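Local atomic coordinates of urea carboxylase (Thermus thermophilus, PDB entry 3OEP), a protein that is a KipI-KipA homologue of unknown function, not an allophanate hydrolase, and may have hydrolase activity and bind ATP. Residues A261-N267 against A335-G339; F293-G297 against Q383-P387. All blocks are in the same frame, centred on the assembly; numbering follows the deposited sequence.

Contact 1: residues A261-N267 against A335-G339; sequences ANRLVGN and AVAGG. With SO4 (sulfate ion), chain E.
The methyl group of Ala335, near the end of strand 331-336, presses against the last turns of helix 255-264. Its CB lies 3.8 Å from Ala261 CB and is also met by Val265 CG2, by the backbone O of Ala261 and by OD1 of Asn262, so a single small side chain is set among two methyls and two oxygens. Val265 continues this apolar patch. With CG1 anti to the carbonyl carbon (chi1 -62°), CG2 is left between the backbone N and that carbon and reaches over the peptide link after Val336, 3.7 Å from Val336 C, while Val265 CB comes to 4.1 Å from Ala337 CB. Val265 also touches Ala292 of strand 289-295, the neighbour of 331-336 in the antiparallel sheet, which means that the helix end packs on two adjacent strands.

A Schellman motif closes the helix here: Asn267 N bonds to Asn262 O and Gly266 N to Arg263 O, with Gly266, at positive phi, as the C-prime residue. The turn of the chain brings the Asn267 side chain up to the type II beta turn Val336-Gly339. Its amide works from both ends. OD1 accepts from Gly338 N at 2.9 Å, in the carbonyl plane and on a lone pair. ND2 donates almost straight (174°) to Val336 O, also at 2.9 Å, but arrives above that carbonyl's plane, opposite the face used by Gly339 N within the turn. The second proton of ND2 goes to Asn262 OD1 at 3.0 Å, and both acceptors lie close to the plane of the Asn267 amide, whose rotation is thereby fixed by three bonds. Asn262 is oriented in turn through ND2, which donates to the backbone oxygens of Ala269 and Ala271.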
loop_
_atom_site.group_PDB
_atom_site.type_symbol
_atom_site.label_atom_id
_atom_site.label_comp_id
_atom_site.label_asym_id
_atom_site.label_seq_id
_atom_site.Cartn_x
_atom_site.Cartn_y
_atom_site.Cartn_z
ATOM N N ALA A 261 -14.069 -15.095 -9.354
ATOM C CA ALA A 261 -15.164 -15.177 -8.387
ATOM C C ALA A 261 -16.314 -14.239 -8.758
ATOM O O ALA A 261 -17.471 -14.649 -8.786
ATOM C CB ALA A 261 -14.658 -14.879 -6.973
ATOM N N ASN A 262 -15.990 -12.986 -9.066
ATOM C CA ASN A 262 -17.011 -12.017 -9.465
ATOM C C ASN A 262 -17.725 -12.395 -10.750
ATOM O O ASN A 262 -18.944 -12.275 -10.846
ATOM C CB ASN A 262 -16.413 -10.613 -9.599
ATOM C CG ASN A 262 -16.477 -9.831 -8.302
ATOM O OD1 ASN A 262 -17.415 -9.990 -7.517
ATOM N ND2 ASN A 262 -15.483 -8.976 -8.069
ATOM N N ARG A 263 -16.966 -12.855 -11.736
ATOM C CA ARG A 263 -17.552 -13.223 -13.017
ATOM C C ARG A 263 -18.488 -14.430 -12.909
ATOM O O ARG A 263 -19.494 -14.502 -13.622
ATOM C CB ARG A 263 -16.454 -13.444 -14.054
ATOM C CG ARG A 263 -15.877 -12.117 -14.543
ATOM C CD ARG A 263 -14.544 -12.288 -15.232
ATOM N NE ARG A 263 -14.023 -11.013 -15.729
ATOM C CZ ARG A 263 -12.746 -10.775 -16.029
ATOM N NH1 ARG A 263 -11.818 -11.718 -15.878
ATOM N NH2 ARG A 263 -12.387 -9.574 -16.474
ATOM N N LEU A 264 -18.189 -15.349 -11.992
ATOM C CA LEU A 264 -19.043 -16.519 -11.776
ATOM C C LEU A 264 -20.449 -16.161 -11.291
ATOM O O LEU A 264 -21.391 -16.896 -11.562
ATOM C CB LEU A 264 -18.394 -17.491 -10.790
ATOM C CG LEU A 264 -17.230 -18.294 -11.358
ATOM C CD1 LEU A 264 -16.384 -18.878 -10.223
ATOM C CD2 LEU A 264 -17.756 -19.392 -12.296
ATOM N N VAL A 265 -20.582 -15.041 -10.586
ATOM C CA VAL A 265 -21.888 -14.586 -10.107
ATOM C C VAL A 265 -22.420 -13.373 -10.882
ATOM O O VAL A 265 -23.313 -12.665 -10.409
ATOM C CB VAL A 265 -21.861 -14.292 -8.602
ATOM C CG1 VAL A 265 -21.544 -15.566 -7.831
ATOM C CG2 VAL A 265 -20.857 -13.170 -8.263
ATOM N N GLY A 266 -21.871 -13.139 -12.068
ATOM C CA GLY A 266 -22.364 -12.091 -12.959
ATOM C C GLY A 266 -21.995 -10.663 -12.595
ATOM O O GLY A 266 -22.592 -9.723 -13.126
ATOM N N ASN A 267 -21.015 -10.487 -11.710
ATOM C CA ASN A 267 -20.556 -9.147 -11.325
ATOM C C ASN A 267 -19.482 -8.632 -12.264
ATOM O O ASN A 267 -18.798 -9.408 -12.931
ATOM C CB ASN A 267 -19.949 -9.139 -9.922
ATOM C CG ASN A 267 -20.944 -9.499 -8.833
ATOM O OD1 ASN A 267 -22.161 -9.385 -9.008
ATOM N ND2 ASN A 267 -20.420 -9.927 -7.690
ATOM N N ALA A 335 -17.253 -14.107 -3.624
ATOM C CA ALA A 335 -18.093 -13.101 -4.269
ATOM C C ALA A 335 -19.557 -13.459 -4.061
ATOM O O ALA A 335 -19.897 -14.629 -3.878
ATOM C CB ALA A 335 -17.776 -13.024 -5.749
ATOM N N VAL A 336 -20.415 -12.445 -4.074
ATOM C CA VAL A 336 -21.857 -12.656 -4.015
ATOM C C VAL A 336 -22.520 -11.919 -5.164
ATOM O O VAL A 336 -22.098 -10.823 -5.537
ATOM C CB VAL A 336 -22.459 -12.201 -2.664
ATOM C CG1 VAL A 336 -21.858 -13.025 -1.519
ATOM C CG2 VAL A 336 -22.234 -10.716 -2.443
ATOM N N ALA A 337 -23.554 -12.533 -5.731
ATOM C CA ALA A 337 -24.276 -11.945 -6.850
ATOM C C ALA A 337 -24.792 -10.571 -6.441
ATOM O O ALA A 337 -25.513 -10.447 -5.441
ATOM C CB ALA A 337 -25.426 -12.844 -7.266
ATOM N N GLY A 338 -24.413 -9.550 -7.208
ATOM C CA GLY A 338 -24.757 -8.169 -6.903
ATOM C C GLY A 338 -23.622 -7.371 -6.278
ATOM O O GLY A 338 -23.633 -6.139 -6.332
ATOM N N GLY A 339 -22.642 -8.064 -5.698
ATOM C CA GLY A 339 -21.508 -7.410 -5.031
ATOM C C GLY A 339 -21.874 -6.897 -3.652
ATOM O O GLY A 339 -23.053 -6.838 -3.290
HETATM S S SO4 E . -15.652 -7.459 -16.511
HETATM O O1 SO4 E . -16.140 -8.760 -16.060
HETATM O O2 SO4 E . -14.194 -7.503 -16.636
HETATM O O3 SO4 E . -16.030 -6.419 -15.555
HETATM O O4 SO4 E . -16.239 -7.155 -17.815
HETATM O O HOH W 1 -18.844 -9.834 -4.901
#

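Contact 2: residues F293-G297 against Q383-P387; sequences FAGYG and QRPLP
Tyr296, just past the end of strand 289-295, reaches out to the loop 383-387, which runs between strands 366-368 and 390-396; the contact thus ties the end of an inner strand of an antiparallel beta-sheet to the connection leading into strand 390-396, which opens the next sheet in this region of a cyclophilin-like family.

Three hydrogen bonds cross it. The Gln383 amide pairs with the backbone of Gly295: OE1 takes the N-H of Gly295 on a lone pair, in the carbonyl plane, at 2.9 Å, while NE2 donates to Gly295 O with an N-H...O angle of 172°. Both polar groups of one residue are thus met by one amide, and the two bonds fix its rotation. The third bond is short, 2.5 Å from Tyr296 OH to Arg384 O, and that oxygen lies at the edge of the ring, in its plane.

Packing grips the same ring from both faces. Gln383 NE2 sits 3.6 Å above one, offset toward the rim, with amide and ring planes 37° apart. On the opposite face Leu386 makes a CH-pi contact, its CB 4.1 Å from the ring centroid, and Trp478 of helix 477-480 touches both Tyr296 and Leu386. Were the tyrosine replaced by an alanine, Arg384 O would probably lose its hydroxyl partner and a gap would open between Gln383 and Leu386.

Leu386 turns CG away from its own N (chi1 -177°), and its chain is carried along the ring toward the root, where CD2 lies 3.9 Å from Tyr296 CB.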
loop_
_atom_site.group_PDB
_atom_site.type_symbol
_atom_site.label_atom_id
_atom_site.label_comp_id
_atom_site.label_asym_id
_atom_site.label_seq_id
_atom_site.Cartn_x
_atom_site.Cartn_y
_atom_site.Cartn_z
ATOM N N PHE A 293 -16.768 -19.099 -4.892
ATOM C CA PHE A 293 -15.503 -19.234 -4.210
ATOM C C PHE A 293 -14.419 -19.466 -5.258
ATOM O O PHE A 293 -14.585 -20.285 -6.162
ATOM C CB PHE A 293 -15.578 -20.400 -3.219
ATOM C CG PHE A 293 -14.255 -20.779 -2.629
ATOM C CD1 PHE A 293 -13.821 -22.100 -2.663
ATOM C CD2 PHE A 293 -13.434 -19.820 -2.054
ATOM C CE1 PHE A 293 -12.595 -22.456 -2.125
ATOM C CE2 PHE A 293 -12.204 -20.171 -1.514
ATOM C CZ PHE A 293 -11.785 -21.491 -1.556
ATOM N N ALA A 294 -13.336 -18.696 -5.171
ATOM C CA ALA A 294 -12.208 -18.846 -6.084
ATOM C C ALA A 294 -10.914 -18.571 -5.330
ATOM O O ALA A 294 -10.938 -18.102 -4.192
ATOM C CB ALA A 294 -12.346 -17.914 -7.288
ATOM N N GLY A 295 -9.789 -18.868 -5.971
ATOM C CA GLY A 295 -8.491 -18.772 -5.316
ATOM C C GLY A 295 -8.014 -20.127 -4.844
ATOM O O GLY A 295 -8.413 -21.164 -5.385
ATOM N N TYR A 296 -7.147 -20.120 -3.837
ATOM C CA TYR A 296 -6.433 -21.320 -3.426
ATOM C C TYR A 296 -6.298 -21.387 -1.915
ATOM O O TYR A 296 -6.592 -20.427 -1.216
ATOM C CB TYR A 296 -5.039 -21.351 -4.069
ATOM C CG TYR A 296 -5.075 -21.175 -5.569
ATOM C CD1 TYR A 296 -5.158 -22.271 -6.417
ATOM C CD2 TYR A 296 -5.041 -19.905 -6.141
ATOM C CE1 TYR A 296 -5.211 -22.106 -7.793
ATOM C CE2 TYR A 296 -5.092 -19.732 -7.507
ATOM C CZ TYR A 296 -5.174 -20.834 -8.330
ATOM O OH TYR A 296 -5.226 -20.652 -9.689
ATOM N N GLY A 297 -5.872 -22.546 -1.418
ATOM C CA GLY A 297 -5.587 -22.709 -0.001
ATOM C C GLY A 297 -6.728 -23.240 0.842
ATOM O O GLY A 297 -6.533 -23.519 2.024
ATOM N N GLN A 383 -9.687 -23.119 -12.900
ATOM C CA GLN A 383 -8.612 -22.284 -12.388
ATOM C C GLN A 383 -7.293 -22.803 -12.912
ATOM O O GLN A 383 -7.097 -24.014 -13.019
ATOM C CB GLN A 383 -8.570 -22.311 -10.867
ATOM C CG GLN A 383 -9.838 -21.865 -10.213
ATOM C CD GLN A 383 -9.598 -21.384 -8.798
ATOM O OE1 GLN A 383 -10.082 -20.326 -8.408
ATOM N NE2 GLN A 383 -8.825 -22.148 -8.033
ATOM N N ARG A 384 -6.383 -21.886 -13.215
ATOM C CA ARG A 384 -5.010 -22.260 -13.513
ATOM C C ARG A 384 -4.431 -22.998 -12.300
ATOM O O ARG A 384 -4.742 -22.651 -11.156
ATOM C CB ARG A 384 -4.173 -21.018 -13.849
ATOM C CG ARG A 384 -4.023 -20.024 -12.712
ATOM C CD ARG A 384 -3.375 -18.709 -13.157
ATOM N NE ARG A 384 -4.244 -17.893 -14.004
ATOM C CZ ARG A 384 -4.049 -16.601 -14.276
ATOM N NH1 ARG A 384 -3.013 -15.943 -13.765
ATOM N NH2 ARG A 384 -4.905 -15.954 -15.061
ATOM N N PRO A 385 -3.615 -24.037 -12.535
ATOM C CA PRO A 385 -3.039 -24.707 -11.375
ATOM C C PRO A 385 -2.005 -23.832 -10.668
ATOM O O PRO A 385 -1.339 -23.010 -11.304
ATOM C CB PRO A 385 -2.379 -25.952 -11.975
ATOM C CG PRO A 385 -2.135 -25.615 -13.397
ATOM C CD PRO A 385 -3.256 -24.709 -13.798
ATOM N N LEU A 386 -1.904 -24.001 -9.356
ATOM C CA LEU A 386 -0.911 -23.301 -8.560
ATOM C C LEU A 386 0.263 -24.249 -8.368
ATOM O O LEU A 386 0.100 -25.303 -7.759
ATOM C CB LEU A 386 -1.501 -22.911 -7.207
ATOM C CG LEU A 386 -0.598 -22.112 -6.270
ATOM C CD1 LEU A 386 -0.275 -20.746 -6.850
ATOM C CD2 LEU A 386 -1.258 -21.978 -4.909
ATOM N N PRO A 387 1.447 -23.889 -8.892
ATOM C CA PRO A 387 2.588 -24.797 -8.770
ATOM C C PRO A 387 3.160 -24.830 -7.353
ATOM O O PRO A 387 2.954 -23.890 -6.582
ATOM C CB PRO A 387 3.602 -24.219 -9.759
ATOM C CG PRO A 387 3.296 -22.774 -9.812
ATOM C CD PRO A 387 1.812 -22.630 -9.567
#

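The centres of contacts 1 and 2 are about 17 Å apart, and both draw on one five-stranded antiparallel sheet, in which strands 331-336 and 289-295 are neighbours. Along the chain their segments alternate: 261-267, 293-297, 335-339, then 383-387. The two contacts meet directly where Ala261 CB of helix 255-264 packs 3.8 Å from Ala294 CB. Earlier residues of that helix border contact 2, where Leu260 touches Gln383 and Ser257 touches Tyr296. All four segments belong to the carboxyltransferase A and B region. Contact 1 fastens the helix to the sheet, whereas contact 2 fastens the sheet to the loop before strand 390-396, so together they join helix, sheet and loop.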